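Chitinase A (Cycas revoluta, PDB 4MNK) probably binds and hydrolyses chitin as a class V plant chitinase of glycoside hydrolase family 18. Local coordinates at residues 160-163 and 167-170; 219-224 and 232-237. One frame throughout, in Å; residues are numbered along the deposited sequence. Where two conformers were deposited one is given.

Overall arrangement
Contact 1 closes first along the chain and contact 2 follows it, both in the TIM-barrel domain of family 18, with centres about 12 Å apart on the same side of the chain's centre. Strand 155-161 pairs in parallel with strand 186-190, which in turn pairs in parallel with strand 234-247, so the strands of the two contacts are two steps apart round the barrel. Contact 1 faces bound sugar, whereas contact 2 is buried between helix and barrel. Phe224 CE1 lies 3.5 Å from Tyr161 O, and Ser223 CB lies 3.4 Å from His163 CE1; helix 217-227 of contact 2 thus packs against the 161-163 side of the glycan-binding contact.

Contact 1. Residues 160-163 and 167-170; sequences VYFH and FPWE. With NAG (2-acetamido-2-deoxy-beta-D-glucopyranose), chain C; NAG (2-acetamido-2-deoxy-beta-D-glucopyranose), chain B.
In a glycan pocket at the C-terminal end of strand 155-161 of the TIM barrel, Tyr161 and Phe167 form a T-shaped pair beside the sugars. The edge of Phe167 points at the Tyr161 face, with centroids 5.0 Å apart and planes at 89°; Phe167 CD2 comes 3.5 Å from Tyr161 CZ. Phe162 CD1 lies over the other face of the tyrosine, whose ring is thus held between two phenylalanines. With CG anti to the backbone N (chi1 -170°), Tyr161 extends toward the 167-170 turn, and Pro168 CD borders its rim at CE1.

The opposing side chains come from a type I beta turn entered through a cis peptide before Phe167. Phe167 and Glu170 exchange backbone bonds: Glu170 N to Phe167 O closes the turn, and Phe167 N binds Glu170 O. Within the turn, Pro168 CB sits over the centre of the His163 imidazole in a CH-pi contact, 8° off the ring normal; this describes one of two Pro168 conformers and is tentative for the other. His163 ND1 is engaged separately by Lys165 N.

Two sugars meet these rings in different ways. Trp169 has its indole between Phe167 CB on one face and the acetamido nitrogen N2 of NAG (chain B) on the other, while its NE1 is 3.5 Å from the methyl C8 of that sugar. At the indole's edge, Trp169 CZ3 lies 3.4 Å from Tyr161 OH. That hydroxyl donates a 2.6 Å hydrogen bond to the acetamido oxygen O7 of NAG (chain C), which lies near the plane of the tyrosine ring.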
loop_
_atom_site.group_PDB
_atom_site.type_symbol
_atom_site.label_atom_id
_atom_site.label_comp_id
_atom_site.label_asym_id
_atom_site.label_seq_id
_atom_site.Cartn_x
_atom_site.Cartn_y
_atom_site.Cartn_z
ATOM N N VAL A 160 7.095 1.394 0.128
ATOM C CA VAL A 160 8.155 1.430 1.127
ATOM C C VAL A 160 7.616 1.079 2.506
ATOM O O VAL A 160 6.445 1.319 2.817
ATOM C CB VAL A 160 8.931 2.787 1.162
ATOM C CG1 VAL A 160 9.604 3.066 -0.178
ATOM C CG2 VAL A 160 8.027 3.943 1.560
ATOM N N TYR A 161 8.489 0.491 3.317
ATOM C CA TYR A 161 8.258 0.268 4.736
ATOM C C TYR A 161 7.862 1.592 5.392
ATOM O O TYR A 161 8.161 2.666 4.860
ATOM C CB TYR A 161 9.554 -0.276 5.342
ATOM C CG TYR A 161 9.477 -0.801 6.759
ATOM C CD1 TYR A 161 10.290 -0.266 7.755
ATOM C CD2 TYR A 161 8.623 -1.853 7.098
ATOM C CE1 TYR A 161 10.248 -0.749 9.054
ATOM C CE2 TYR A 161 8.569 -2.341 8.397
ATOM C CZ TYR A 161 9.387 -1.784 9.369
ATOM O OH TYR A 161 9.352 -2.253 10.662
ATOM N N PHE A 162 7.189 1.521 6.541
ATOM C CA PHE A 162 6.715 2.731 7.216
ATOM C C PHE A 162 7.853 3.675 7.600
ATOM O O PHE A 162 7.644 4.881 7.730
ATOM C CB PHE A 162 5.856 2.382 8.444
ATOM C CG PHE A 162 6.632 2.250 9.730
ATOM C CD1 PHE A 162 7.332 1.084 10.028
ATOM C CD2 PHE A 162 6.642 3.292 10.655
ATOM C CE1 PHE A 162 8.043 0.962 11.221
ATOM C CE2 PHE A 162 7.350 3.179 11.846
ATOM C CZ PHE A 162 8.051 2.014 12.133
ATOM N N HIS A 163 9.047 3.104 7.761
ATOM C CA HIS A 163 10.221 3.813 8.256
ATOM C C HIS A 163 11.321 3.807 7.200
ATOM O O HIS A 163 11.430 2.868 6.406
ATOM C CB HIS A 163 10.720 3.118 9.523
ATOM C CG HIS A 163 11.548 3.988 10.416
ATOM N ND1 HIS A 163 12.868 4.285 10.155
ATOM C CD2 HIS A 163 11.249 4.596 11.589
ATOM C CE1 HIS A 163 13.344 5.052 11.122
ATOM N NE2 HIS A 163 12.381 5.255 12.004
ATOM N N PHE A 167 16.058 -2.152 9.744
ATOM C CA PHE A 167 14.810 -1.771 10.406
ATOM C C PHE A 167 15.165 -0.868 11.607
ATOM O O PHE A 167 16.319 -0.877 12.039
ATOM C CB PHE A 167 14.053 -3.041 10.810
ATOM C CG PHE A 167 13.602 -3.863 9.632
ATOM C CD1 PHE A 167 14.433 -4.839 9.084
ATOM C CD2 PHE A 167 12.359 -3.640 9.049
ATOM C CE1 PHE A 167 14.026 -5.587 7.980
ATOM C CE2 PHE A 167 11.942 -4.382 7.945
ATOM C CZ PHE A 167 12.778 -5.360 7.411
ATOM N N PRO A 168 14.192 -0.091 12.132
ATOM C CA PRO A 168 14.504 0.896 13.180
ATOM C C PRO A 168 15.137 0.339 14.461
ATOM O O PRO A 168 15.892 1.056 15.123
ATOM C CB PRO A 168 13.139 1.531 13.488
ATOM C CG PRO A 168 12.129 0.579 12.943
ATOM C CD PRO A 168 12.773 -0.027 11.742
ATOM N N TRP A 169 14.838 -0.913 14.801
ATOM C CA TRP A 169 15.420 -1.559 15.988
ATOM C C TRP A 169 16.789 -2.198 15.724
ATOM O O TRP A 169 17.558 -2.442 16.659
ATOM C CB TRP A 169 14.447 -2.585 16.580
ATOM C CG TRP A 169 14.132 -3.740 15.672
ATOM C CD1 TRP A 169 14.788 -4.937 15.611
ATOM C CD2 TRP A 169 13.081 -3.810 14.699
ATOM N NE1 TRP A 169 14.213 -5.747 14.661
ATOM C CE2 TRP A 169 13.163 -5.081 14.086
ATOM C CE3 TRP A 169 12.077 -2.922 14.286
ATOM C CZ2 TRP A 169 12.279 -5.487 13.080
ATOM C CZ3 TRP A 169 11.198 -3.328 13.285
ATOM C CH2 TRP A 169 11.307 -4.599 12.694
ATOM N N GLU A 170 17.076 -2.470 14.451
ATOM C CA GLU A 170 18.353 -3.042 14.024
ATOM C C GLU A 170 18.574 -2.687 12.556
ATOM O O GLU A 170 18.052 -3.352 11.658
ATOM C CB GLU A 170 18.365 -4.562 14.235
ATOM C CG GLU A 170 19.742 -5.209 14.111
ATOM C CD GLU A 170 19.828 -6.552 14.818
ATOM O OE1 GLU A 170 20.615 -6.665 15.781
ATOM O OE2 GLU A 170 19.109 -7.493 14.422
HETATM C C1 NAG C . 5.883 -6.784 12.550
HETATM C C2 NAG C . 5.575 -6.107 11.214
HETATM C C3 NAG C . 4.348 -6.706 10.525
HETATM C C4 NAG C . 4.379 -8.233 10.516
HETATM C C5 NAG C . 4.772 -8.786 11.892
HETATM C C6 NAG C . 4.925 -10.307 11.876
HETATM C C7 NAG C . 6.382 -3.792 11.273
HETATM C C8 NAG C . 6.032 -2.349 11.492
HETATM N N2 NAG C . 5.389 -4.676 11.395
HETATM O O3 NAG C . 4.273 -6.212 9.205
HETATM O O4 NAG C . 3.106 -8.719 10.140
HETATM O O5 NAG C . 5.969 -8.187 12.368
HETATM O O6 NAG C . 5.994 -10.685 11.035
HETATM O O7 NAG C . 7.543 -4.113 11.005
HETATM C C1 NAG B . 8.961 -5.497 16.686
HETATM C C2 NAG B . 9.231 -6.865 16.058
HETATM C C3 NAG B . 8.698 -6.954 14.625
HETATM C C4 NAG B . 7.302 -6.350 14.446
HETATM C C5 NAG B . 7.235 -4.993 15.161
HETATM C C6 NAG B . 5.863 -4.326 15.094
HETATM C C7 NAG B . 11.258 -7.905 16.961
HETATM C C8 NAG B . 12.741 -8.066 16.815
HETATM N N2 NAG B . 10.659 -7.127 16.059
HETATM O O1 NAG B . 9.258 -5.542 18.064
HETATM O O3 NAG B . 8.700 -8.299 14.198
HETATM O O4 NAG B . 7.095 -6.185 13.058
HETATM O O5 NAG B . 7.602 -5.142 16.520
HETATM O O6 NAG B . 4.898 -5.105 15.768
HETATM O O7 NAG B . 10.664 -8.478 17.873
#

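Contact 2. Residues 219-224 and 232-237; sequences VGIESF and EKLVLG
Helix 219-224 and strand 234-237 run nearly antiparallel, their N-to-C directions 168° apart and their axes 10.5 Å from each other at closest approach. The nearest CA pair, Ile221 CA and Leu234 CA, is separated by 8.0 Å, and the gap is bridged by apolar side chains alone. Ile221 CD1 approaches Leu234 CD1 to 4.3 Å. Leu234 also sets both methyls against the CB of Phe224, with CD1 and CD2 each 3.8 Å from Phe224 CB. The aromatic ring itself leads off toward Gln164, so it is the base of this side chain that meets the leucine.

This is the helix-to-strand half of a beta-alpha-beta unit of the TIM barrel: helix 217-227 lies outside the wall and leads into strand 234-247, which is parallel to strands 186-190 and 324-328. On the helix, Gly220 O receives bonds from Phe224 N and Ser223 OG. Val235 points away from the helix, and Leu236 turns its CD1 back to within 4.1 Å of Ile221 CG1, the two side chains crossing at about a right angle. The second torsion of Leu236 (chi2 68°) swings CD1 toward the helix.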
loop_
_atom_site.group_PDB
_atom_site.type_symbol
_atom_site.label_atom_id
_atom_site.label_comp_id
_atom_site.label_asym_id
_atom_site.label_seq_id
_atom_site.Cartn_x
_atom_site.Cartn_y
_atom_site.Cartn_z
ATOM N N VAL A 219 6.074 8.793 13.225
ATOM C CA VAL A 219 7.500 8.513 13.416
ATOM C C VAL A 219 8.141 8.051 12.104
ATOM O O VAL A 219 9.228 8.501 11.742
ATOM C CB VAL A 219 7.740 7.486 14.552
ATOM C CG1 VAL A 219 9.177 6.968 14.539
ATOM C CG2 VAL A 219 7.425 8.109 15.905
ATOM N N GLY A 220 7.450 7.168 11.384
ATOM C CA GLY A 220 7.909 6.711 10.077
ATOM C C GLY A 220 8.043 7.838 9.068
ATOM O O GLY A 220 9.076 7.967 8.408
ATOM N N ILE A 221 7.000 8.658 8.952
ATOM C CA ILE A 221 7.015 9.820 8.064
ATOM C C ILE A 221 8.152 10.779 8.436
ATOM O O ILE A 221 8.905 11.223 7.559
ATOM C CB ILE A 221 5.635 10.542 8.039
ATOM C CG1 ILE A 221 4.581 9.687 7.312
ATOM C CG2 ILE A 221 5.739 11.939 7.415
ATOM C CD1 ILE A 221 4.837 9.455 5.821
ATOM N N GLU A 222 8.282 11.070 9.732
ATOM C CA GLU A 222 9.375 11.899 10.250
ATOM C C GLU A 222 10.737 11.387 9.769
ATOM O O GLU A 222 11.599 12.178 9.379
ATOM C CB GLU A 222 9.351 11.949 11.786
ATOM C CG GLU A 222 8.187 12.738 12.408
ATOM C CD GLU A 222 8.362 14.247 12.338
ATOM O OE1 GLU A 222 7.340 14.968 12.300
ATOM O OE2 GLU A 222 9.516 14.719 12.326
ATOM N N SER A 223 10.919 10.066 9.779
ATOM C CA SER A 223 12.203 9.462 9.409
ATOM C C SER A 223 12.575 9.686 7.945
ATOM O O SER A 223 13.738 9.933 7.628
ATOM C CB SER A 223 12.245 7.970 9.769
ATOM O OG SER A 223 11.508 7.169 8.857
ATOM N N PHE A 224 11.589 9.603 7.054
ATOM C CA PHE A 224 11.825 9.886 5.640
ATOM C C PHE A 224 12.165 11.358 5.409
ATOM O O PHE A 224 13.078 11.679 4.649
ATOM C CB PHE A 224 10.620 9.481 4.789
ATOM C CG PHE A 224 10.536 8.004 4.519
ATOM C CD1 PHE A 224 9.645 7.207 5.227
ATOM C CD2 PHE A 224 11.349 7.410 3.555
ATOM C CE1 PHE A 224 9.563 5.836 4.978
ATOM C CE2 PHE A 224 11.277 6.041 3.300
ATOM C CZ PHE A 224 10.380 5.253 4.013
ATOM N N GLU A 232 6.557 16.119 -0.811
ATOM C CA GLU A 232 5.620 15.799 -1.894
ATOM C C GLU A 232 5.834 14.406 -2.519
ATOM O O GLU A 232 4.961 13.905 -3.231
ATOM C CB GLU A 232 5.627 16.901 -2.968
ATOM C CG GLU A 232 6.842 16.912 -3.898
ATOM C CD GLU A 232 8.033 17.703 -3.363
ATOM O OE1 GLU A 232 8.998 17.892 -4.134
ATOM O OE2 GLU A 232 8.021 18.137 -2.189
ATOM N N LYS A 233 6.984 13.788 -2.239
ATOM C CA LYS A 233 7.304 12.439 -2.720
ATOM C C LYS A 233 6.747 11.334 -1.815
ATOM O O LYS A 233 6.854 10.151 -2.144
ATOM C CB LYS A 233 8.825 12.264 -2.860
ATOM C CG LYS A 233 9.496 13.169 -3.889
ATOM C CD LYS A 233 9.300 12.648 -5.304
ATOM C CE LYS A 233 10.016 13.518 -6.316
ATOM N NZ LYS A 233 9.861 12.993 -7.698
ATOM N N LEU A 234 6.170 11.715 -0.677
ATOM C CA LEU A 234 5.607 10.744 0.258
ATOM C C LEU A 234 4.092 10.698 0.164
ATOM O O LEU A 234 3.422 11.731 0.230
ATOM C CB LEU A 234 6.022 11.056 1.699
ATOM C CG LEU A 234 7.512 11.049 2.059
ATOM C CD1 LEU A 234 7.702 11.591 3.462
ATOM C CD2 LEU A 234 8.123 9.658 1.936
ATOM N N VAL A 235 3.565 9.488 0.012
ATOM C CA VAL A 235 2.128 9.259 -0.002
ATOM C C VAL A 235 1.793 8.344 1.177
ATOM O O VAL A 235 2.293 7.223 1.272
ATOM C CB VAL A 235 1.668 8.681 -1.363
ATOM C CG1 VAL A 235 0.216 8.241 -1.315
ATOM C CG2 VAL A 235 1.853 9.721 -2.454
ATOM N N LEU A 236 0.971 8.850 2.095
ATOM C CA LEU A 236 0.681 8.149 3.346
ATOM C C LEU A 236 -0.339 7.026 3.178
ATOM O O LEU A 236 -1.484 7.272 2.802
ATOM C CB LEU A 236 0.189 9.141 4.402
ATOM C CG LEU A 236 -0.226 8.550 5.753
ATOM C CD1 LEU A 236 0.964 7.981 6.519
ATOM C CD2 LEU A 236 -0.951 9.596 6.585
ATOM N N GLY A 237 0.074 5.802 3.490
ATOM C CA GLY A 237 -0.825 4.656 3.423
ATOM C C GLY A 237 -1.797 4.596 4.579
ATOM O O GLY A 237 -1.429 4.869 5.726
#